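Local atomic coordinates of probable quinone reductase Qor (NADPH:quinone reductase) (Zeta-crystallin homolog protein) (Mycobacterium tuberculosis, PDB entry 4RVS), a protein that probably catalyses the NADPH-dependent reduction of quinones, as a zeta-crystallin-like member of the medium-chain dehydrogenase/reductase superfamily. Residues A[80-85]-A[108-113]; A[143-148]-A[213-218]; A[156-161]-A[296-301]. All coordinates share one frame; numbering follows the deposited sequence.

Overall arrangement
Along the chain, contact 1 closes before the other two open, whereas contacts 2 and 3 interleave. Contact 1 lies in the GroES-like catalytic domain, about 34 Å from contact 2 and 23 Å from contact 3, centre to centre. Contact 2 pairs strands 145-148 and 214-219 in the six-stranded parallel sheet of the nucleotide-binding domain. Contact 3 sets helix 154-165, which directly follows strand 145-148, against the chain that enters strand 300-305 of the same mixed sheet that contact 1 reaches. Its centre is about 18 Å from that of contact 2, and the two touch where V148 CG1 meets G156 CA. Contact 3 thus joins the cofactor-binding half to the catalytic half.

Contact 1: A[80-85]-A[108-113]; sequences TAISVG and TAKVPD
The carbonyl oxygen of A81 accepts a hydrogen bond from a water molecule at 2.9 Å and a weak one from K110 NZ at 3.3 Å. The same water accepts from K110 NZ, 2.9 Å away, closing a small triangle. K110 reaches it fully stretched beyond CG: its CE passes 3.2 Å from A81 O and lies 3.9 Å from A81 CB. A long, weak ion pair with D86 draws on the same ammonium group. Deeper in, I82 and K110 run alongside each other head to tail, with I82 CG1 4.1 Å from K110 CG. Because CG1 of I82 stands opposite its carbonyl carbon (chi1 -64°) and the chain then runs extended, CD1 ends 3.6 Å from T108 O and 3.9 Å from T108 CG2, the two side chains meeting nearly perpendicular. L31 touches both I82 and T108, while T108 OG1 is hydrogen-bonded to P104 O. The backbone of I82 is held by an ST turn, its N donating to T80 OG1. A buried isoleucine beneath a solvent-facing lysine thus packs the loop between strands 64-71 and 87-90 against strand 108-110 of the mixed beta sheet in the alcohol dehydrogenase GroES-like domain.

Contact 2: A[143-148]-A[213-218]; sequences GDTVLV and GVQAVY
T145 and Q215 grip each other through two bonds. T145 N donates to the side-chain oxygen Q215 OE1 at 2.8 Å, almost straight at 170° and close to the C=O axis, while Q215 N donates to T145 O at 3.0 Å by a more bent path. The glutamine can turn back onto T145 because its chain is bent at CB-CG (chi2 70°); on the way its CG passes 3.6 Å from D144 OD1. A water near this corner is hydrogen-bonded to T145 OG1 and close to G143 O. Beyond the corner the strands run parallel: L147 N donates to A216 O at 3.0 Å, and L147 O accepts from Y218 N at 2.8 Å. These are the two central strands of a Rossmann-type parallel sheet, 145-148 and 214-219, with 169-174 on the far side of 145-148. On one face L147 and V217 run alongside each other in the same direction, with L147 CD2 4.0 Å from V217 CG1, and V214 CG2 flanks L147 CB. F201 and V205 of helix 198-208 cover L147 and V214 respectively. On the other face, V146 CG1 touches A216 CB, and the Y218 ring meets V146 CG1 and V148 CG2 obliquely. In the second shell, Y218 OH is tied to L133 O, and its ring lies near F242, an NADPH-binding residue. D144 is fixed by a salt bridge from OD1 to K141 and by a hydrogen bond from OD2 to Y138, whose side chain also packs against Q215, A216 and Y218.

Contact 3: A[156-161]-A[296-301]; sequences GLILTQ and ITVAVG
Q161 of helix 154-165 reaches across to the backbone of T297. Its CB points toward segment 296-301, and with CG opposite the carbonyl carbon (chi1 -58°) and the methylene chain extended, the terminal amide is carried beyond the helix surface. CD stops 3.8 Å from both N and O of T297, placing the amide to face both backbone groups. OE1 accepts from T297 N at 2.8 Å, a fairly straight bond in which the donor is tilted 21° from the carbonyl plane of the amide; OE1 also lies 3.4 Å from I296 CA. T297 OG1, standing between its own backbone N and carbonyl carbon, adds a weak hydrogen bond to OE1. NE2 donates to T297 O at 3.1 Å, nearly linear at 168°, with the acceptor in the plane of the glutamine amide. A weak bond from NE2 back to L157 O, one turn earlier, links the amide to its own helix as well.

Beneath this polar clasp, I158 makes the apolar part of the contact. Its CG2 meets I296 CG2 at 4.2 Å, and its CD1 meets V298 CG2 at 4.1 Å, the I158 and V298 side chains crossing at a slant. I158 also packs on K126 and A130 of helix 117-137, while I296 rests on L287, A290 and I291 of helix 277-292. The helix bearing Q161 starts with the NADPH-binding residues G154 and V155, and G156 fits the last glycine of a Rossmann-type GxGxxG pattern. One glutamine amide, using its acceptor and its donor together, therefore satisfies both the N-H and the C=O of T297, much as a neighbouring strand would, and these paired bonds favour this orientation of the amide over its flip.

Contact 1: A[80-85]-A[108-113]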
loop_
_atom_site.group_PDB
_atom_site.type_symbol
_atom_site.label_atom_id
_atom_site.label_comp_id
_atom_site.label_asym_id
_atom_site.label_seq_id
_atom_site.Cartn_x
_atom_site.Cartn_y
_atom_site.Cartn_z
ATOM N N THR A 80 5.653 31.860 -3.356
ATOM C CA THR A 80 5.176 31.508 -4.692
ATOM C C THR A 80 5.963 32.195 -5.810
ATOM O O THR A 80 6.383 33.347 -5.681
ATOM C CB THR A 80 3.664 31.812 -4.864
ATOM O OG1 THR A 80 3.228 31.361 -6.153
ATOM C CG2 THR A 80 3.396 33.308 -4.749
ATOM N N ALA A 81 6.162 31.474 -6.908
ATOM C CA ALA A 81 6.803 32.033 -8.099
ATOM C C ALA A 81 5.825 32.908 -8.896
ATOM O O ALA A 81 6.220 33.640 -9.815
ATOM C CB ALA A 81 7.336 30.912 -8.971
ATOM N N ILE A 82 4.545 32.820 -8.543
ATOM C CA ILE A 82 3.495 33.530 -9.285
ATOM C C ILE A 82 3.540 35.042 -9.068
ATOM O O ILE A 82 3.629 35.509 -7.935
ATOM C CB ILE A 82 2.101 32.992 -8.926
ATOM C CG1 ILE A 82 1.970 31.534 -9.361
ATOM C CG2 ILE A 82 1.021 33.824 -9.593
ATOM C CD1 ILE A 82 0.694 30.858 -8.862
ATOM N N SER A 83 3.471 35.795 -10.166
ATOM C CA SER A 83 3.540 37.252 -10.134
ATOM C C SER A 83 2.387 37.829 -10.948
ATOM O O SER A 83 1.848 37.148 -11.822
ATOM C CB SER A 83 4.880 37.739 -10.712
ATOM O OG SER A 83 5.988 37.154 -10.041
ATOM N N VAL A 84 2.011 39.075 -10.668
ATOM C CA VAL A 84 1.006 39.773 -11.472
ATOM C C VAL A 84 1.365 39.697 -12.960
ATOM O O VAL A 84 2.526 39.888 -13.336
ATOM C CB VAL A 84 0.859 41.251 -11.041
ATOM C CG1 VAL A 84 0.009 42.028 -12.031
ATOM C CG2 VAL A 84 0.241 41.330 -9.654
ATOM N N GLY A 85 0.382 39.377 -13.796
ATOM C CA GLY A 85 0.621 39.251 -15.226
ATOM C C GLY A 85 0.788 37.822 -15.711
ATOM O O GLY A 85 0.607 37.552 -16.905
ATOM N N THR A 108 -2.620 27.165 -7.015
ATOM C CA THR A 108 -2.650 27.713 -8.365
ATOM C C THR A 108 -1.307 27.442 -9.015
ATOM O O THR A 108 -0.277 27.470 -8.343
ATOM C CB THR A 108 -2.905 29.216 -8.315
ATOM O OG1 THR A 108 -4.170 29.448 -7.677
ATOM C CG2 THR A 108 -2.941 29.803 -9.709
ATOM N N ALA A 109 -1.299 27.177 -10.316
ATOM C CA ALA A 109 -0.050 26.857 -10.992
ATOM C C ALA A 109 0.150 27.738 -12.213
ATOM O O ALA A 109 -0.821 28.170 -12.832
ATOM C CB ALA A 109 -0.041 25.415 -11.397
ATOM N N LYS A 110 1.407 27.982 -12.572
ATOM C CA LYS A 110 1.704 28.696 -13.811
ATOM C C LYS A 110 1.375 27.824 -15.015
ATOM O O LYS A 110 1.485 26.598 -14.952
ATOM C CB LYS A 110 3.182 29.089 -13.879
ATOM C CG LYS A 110 3.590 30.201 -12.929
ATOM C CD LYS A 110 4.986 30.700 -13.297
ATOM C CE LYS A 110 5.475 31.755 -12.324
ATOM N NZ LYS A 110 6.808 32.289 -12.716
ATOM N N VAL A 111 0.969 28.454 -16.110
ATOM C CA VAL A 111 0.727 27.728 -17.350
ATOM C C VAL A 111 1.817 28.145 -18.326
ATOM O O VAL A 111 2.017 29.335 -18.555
ATOM C CB VAL A 111 -0.663 28.064 -17.926
ATOM C CG1 VAL A 111 -0.893 27.337 -19.240
ATOM C CG2 VAL A 111 -1.761 27.716 -16.911
ATOM N N PRO A 112 2.547 27.168 -18.890
ATOM C CA PRO A 112 3.614 27.485 -19.852
ATOM C C PRO A 112 3.048 28.153 -21.096
ATOM O O PRO A 112 1.876 27.954 -21.396
ATOM C CB PRO A 112 4.164 26.101 -20.241
ATOM C CG PRO A 112 3.746 25.185 -19.136
ATOM C CD PRO A 112 2.415 25.720 -18.664
ATOM N N ASP A 113 3.871 28.910 -21.816
ATOM C CA ASP A 113 3.419 29.620 -23.015
ATOM C C ASP A 113 2.833 28.700 -24.080
ATOM O O ASP A 113 1.978 29.122 -24.866
ATOM C CB ASP A 113 4.568 30.418 -23.628
ATOM C CG ASP A 113 5.013 31.566 -22.756
ATOM O OD1 ASP A 113 4.274 31.906 -21.807
ATOM O OD2 ASP A 113 6.099 32.129 -23.027
HETATM O O HOH W 1 6.470 35.165 -12.280
#

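Contact 2: A[143-148]-A[213-218]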
loop_
_atom_site.group_PDB
_atom_site.type_symbol
_atom_site.label_atom_id
_atom_site.label_comp_id
_atom_site.label_asym_id
_atom_site.label_seq_id
_atom_site.Cartn_x
_atom_site.Cartn_y
_atom_site.Cartn_z
ATOM N N GLY A 143 8.285 -0.782 -18.392
ATOM C CA GLY A 143 8.152 -2.230 -18.374
ATOM C C GLY A 143 6.979 -2.754 -17.556
ATOM O O GLY A 143 6.607 -3.928 -17.682
ATOM N N ASP A 144 6.406 -1.903 -16.709
ATOM C CA ASP A 144 5.196 -2.267 -15.973
ATOM C C ASP A 144 4.006 -2.447 -16.910
ATOM O O ASP A 144 4.010 -1.967 -18.046
ATOM C CB ASP A 144 4.836 -1.188 -14.936
ATOM C CG ASP A 144 5.711 -1.237 -13.695
ATOM O OD1 ASP A 144 6.522 -2.183 -13.546
ATOM O OD2 ASP A 144 5.562 -0.327 -12.849
ATOM N N THR A 145 2.987 -3.150 -16.424
ATOM C CA THR A 145 1.676 -3.174 -17.061
ATOM C C THR A 145 0.677 -2.735 -16.005
ATOM O O THR A 145 0.775 -3.167 -14.855
ATOM C CB THR A 145 1.284 -4.589 -17.518
ATOM O OG1 THR A 145 2.303 -5.111 -18.380
ATOM C CG2 THR A 145 -0.040 -4.554 -18.274
ATOM N N VAL A 146 -0.261 -1.865 -16.364
ATOM C CA VAL A 146 -1.268 -1.438 -15.399
ATOM C C VAL A 146 -2.659 -1.560 -15.987
ATOM O O VAL A 146 -2.832 -1.593 -17.209
ATOM C CB VAL A 146 -1.038 0.012 -14.891
ATOM C CG1 VAL A 146 0.299 0.126 -14.185
ATOM C CG2 VAL A 146 -1.132 1.009 -16.041
ATOM N N LEU A 147 -3.645 -1.657 -15.107
ATOM C CA LEU A 147 -5.035 -1.737 -15.517
ATOM C C LEU A 147 -5.713 -0.434 -15.137
ATOM O O LEU A 147 -5.665 -0.014 -13.977
ATOM C CB LEU A 147 -5.723 -2.912 -14.816
ATOM C CG LEU A 147 -7.232 -3.029 -15.035
ATOM C CD1 LEU A 147 -7.531 -3.244 -16.520
ATOM C CD2 LEU A 147 -7.800 -4.177 -14.198
ATOM N N VAL A 148 -6.329 0.219 -16.116
ATOM C CA VAL A 148 -7.033 1.476 -15.857
ATOM C C VAL A 148 -8.513 1.314 -16.199
ATOM O O VAL A 148 -8.864 1.119 -17.362
ATOM C CB VAL A 148 -6.445 2.618 -16.689
ATOM C CG1 VAL A 148 -7.287 3.888 -16.522
ATOM C CG2 VAL A 148 -4.991 2.887 -16.271
ATOM N N GLY A 213 -0.181 -10.961 -13.932
ATOM C CA GLY A 213 -1.096 -9.970 -13.397
ATOM C C GLY A 213 -0.464 -8.604 -13.597
ATOM O O GLY A 213 0.672 -8.512 -14.074
ATOM N N VAL A 214 -1.189 -7.548 -13.243
ATOM C CA VAL A 214 -0.693 -6.181 -13.429
ATOM C C VAL A 214 -0.014 -5.654 -12.171
ATOM O O VAL A 214 -0.397 -6.022 -11.047
ATOM C CB VAL A 214 -1.825 -5.198 -13.851
ATOM C CG1 VAL A 214 -2.320 -5.489 -15.267
ATOM C CG2 VAL A 214 -2.985 -5.245 -12.865
ATOM N N GLN A 215 0.983 -4.788 -12.363
ATOM C CA GLN A 215 1.687 -4.163 -11.239
ATOM C C GLN A 215 0.792 -3.216 -10.437
ATOM O O GLN A 215 1.013 -3.019 -9.238
ATOM C CB GLN A 215 2.928 -3.407 -11.727
ATOM C CG GLN A 215 4.154 -4.304 -11.927
ATOM C CD GLN A 215 3.992 -5.228 -13.117
ATOM O OE1 GLN A 215 3.622 -4.790 -14.210
ATOM N NE2 GLN A 215 4.253 -6.518 -12.910
ATOM N N ALA A 216 -0.205 -2.619 -11.091
ATOM C CA ALA A 216 -1.151 -1.759 -10.377
ATOM C C ALA A 216 -2.490 -1.697 -11.086
ATOM O O ALA A 216 -2.560 -1.866 -12.308
ATOM C CB ALA A 216 -0.582 -0.356 -10.209
ATOM N N VAL A 217 -3.545 -1.460 -10.314
ATOM C CA VAL A 217 -4.853 -1.157 -10.879
ATOM C C VAL A 217 -5.279 0.224 -10.423
ATOM O O VAL A 217 -5.229 0.538 -9.232
ATOM C CB VAL A 217 -5.921 -2.166 -10.446
ATOM C CG1 VAL A 217 -7.282 -1.804 -11.074
ATOM C CG2 VAL A 217 -5.515 -3.571 -10.847
ATOM N N TYR A 218 -5.681 1.054 -11.380
ATOM C CA TYR A 218 -6.221 2.361 -11.070
ATOM C C TYR A 218 -7.722 2.265 -11.275
ATOM O O TYR A 218 -8.202 2.189 -12.416
ATOM C CB TYR A 218 -5.579 3.408 -11.971
ATOM C CG TYR A 218 -4.097 3.553 -11.690
ATOM C CD1 TYR A 218 -3.655 4.134 -10.510
ATOM C CD2 TYR A 218 -3.148 3.082 -12.591
ATOM C CE1 TYR A 218 -2.296 4.263 -10.238
ATOM C CE2 TYR A 218 -1.788 3.202 -12.329
ATOM C CZ TYR A 218 -1.380 3.791 -11.154
ATOM O OH TYR A 218 -0.043 3.924 -10.890
HETATM O O HOH W 2 4.655 -5.833 -17.220
#

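Contact 3: A[156-161]-A[296-301]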
loop_
_atom_site.group_PDB
_atom_site.type_symbol
_atom_site.label_atom_id
_atom_site.label_comp_id
_atom_site.label_asym_id
_atom_site.label_seq_id
_atom_site.Cartn_x
_atom_site.Cartn_y
_atom_site.Cartn_z
ATOM N N GLY A 156 -9.063 8.604 -16.803
ATOM C CA GLY A 156 -8.627 7.388 -17.475
ATOM C C GLY A 156 -7.832 7.695 -18.733
ATOM O O GLY A 156 -6.815 7.056 -19.005
ATOM N N LEU A 157 -8.288 8.687 -19.498
ATOM C CA LEU A 157 -7.608 9.057 -20.734
ATOM C C LEU A 157 -6.218 9.590 -20.441
ATOM O O LEU A 157 -5.254 9.239 -21.126
ATOM C CB LEU A 157 -8.412 10.099 -21.516
ATOM C CG LEU A 157 -9.659 9.567 -22.228
ATOM C CD1 LEU A 157 -10.488 10.720 -22.771
ATOM C CD2 LEU A 157 -9.291 8.619 -23.363
ATOM N N ILE A 158 -6.108 10.430 -19.416
ATOM C CA ILE A 158 -4.809 10.991 -19.079
ATOM C C ILE A 158 -3.907 9.927 -18.476
ATOM O O ILE A 158 -2.725 9.859 -18.817
ATOM C CB ILE A 158 -4.928 12.226 -18.157
ATOM C CG1 ILE A 158 -5.680 13.336 -18.896
ATOM C CG2 ILE A 158 -3.547 12.715 -17.753
ATOM C CD1 ILE A 158 -5.833 14.644 -18.104
ATOM N N LEU A 159 -4.459 9.093 -17.595
ATOM C CA LEU A 159 -3.682 7.992 -17.029
ATOM C C LEU A 159 -3.096 7.142 -18.139
ATOM O O LEU A 159 -1.921 6.793 -18.113
ATOM C CB LEU A 159 -4.553 7.119 -16.125
ATOM C CG LEU A 159 -4.791 7.651 -14.714
ATOM C CD1 LEU A 159 -5.807 6.777 -13.995
ATOM C CD2 LEU A 159 -3.502 7.692 -13.942
ATOM N N THR A 160 -3.917 6.828 -19.132
ATOM C CA THR A 160 -3.474 5.959 -20.222
ATOM C C THR A 160 -2.353 6.596 -21.057
ATOM O O THR A 160 -1.333 5.959 -21.316
ATOM C CB THR A 160 -4.662 5.567 -21.111
ATOM O OG1 THR A 160 -5.648 4.901 -20.308
ATOM C CG2 THR A 160 -4.217 4.642 -22.227
ATOM N N GLN A 161 -2.526 7.851 -21.460
ATOM C CA GLN A 161 -1.516 8.511 -22.285
ATOM C C GLN A 161 -0.226 8.721 -21.522
ATOM O O GLN A 161 0.857 8.517 -22.065
ATOM C CB GLN A 161 -2.001 9.874 -22.765
ATOM C CG GLN A 161 -3.277 9.884 -23.555
ATOM C CD GLN A 161 -3.679 11.301 -23.882
ATOM O OE1 GLN A 161 -2.917 12.033 -24.513
ATOM N NE2 GLN A 161 -4.857 11.712 -23.420
ATOM N N ILE A 296 0.672 14.330 -23.650
ATOM C CA ILE A 296 -0.705 14.278 -23.179
ATOM C C ILE A 296 -1.523 15.296 -23.977
ATOM O O ILE A 296 -1.100 16.440 -24.130
ATOM C CB ILE A 296 -0.795 14.628 -21.678
ATOM C CG1 ILE A 296 -0.046 13.594 -20.840
ATOM C CG2 ILE A 296 -2.249 14.718 -21.219
ATOM C CD1 ILE A 296 0.123 14.015 -19.401
ATOM N N THR A 297 -2.670 14.872 -24.498
ATOM C CA THR A 297 -3.584 15.775 -25.199
ATOM C C THR A 297 -4.942 15.725 -24.512
ATOM O O THR A 297 -5.373 14.665 -24.050
ATOM C CB THR A 297 -3.738 15.396 -26.688
ATOM O OG1 THR A 297 -4.326 14.096 -26.801
ATOM C CG2 THR A 297 -2.396 15.377 -27.373
ATOM N N VAL A 298 -5.611 16.869 -24.421
ATOM C CA VAL A 298 -6.933 16.909 -23.810
ATOM C C VAL A 298 -7.885 17.572 -24.788
ATOM O O VAL A 298 -7.743 18.754 -25.095
ATOM C CB VAL A 298 -6.935 17.680 -22.477
ATOM C CG1 VAL A 298 -8.348 17.788 -21.935
ATOM C CG2 VAL A 298 -6.049 16.984 -21.457
ATOM N N ALA A 299 -8.848 16.804 -25.284
ATOM C CA ALA A 299 -9.790 17.306 -26.280
ATOM C C ALA A 299 -10.802 18.260 -25.663
ATOM O O ALA A 299 -11.430 17.935 -24.653
ATOM C CB ALA A 299 -10.514 16.140 -26.954
ATOM N N VAL A 300 -10.965 19.434 -26.265
ATOM C CA VAL A 300 -12.037 20.337 -25.856
ATOM C C VAL A 300 -13.138 20.225 -26.898
ATOM O O VAL A 300 -12.918 20.539 -28.066
ATOM C CB VAL A 300 -11.555 21.795 -25.738
ATOM C CG1 VAL A 300 -12.724 22.718 -25.387
ATOM C CG2 VAL A 300 -10.447 21.906 -24.701
ATOM N N GLY A 301 -14.312 19.758 -26.482
ATOM C CA GLY A 301 -15.390 19.496 -27.418
ATOM C C GLY A 301 -16.500 20.530 -27.439
ATOM O O GLY A 301 -17.360 20.505 -28.327
#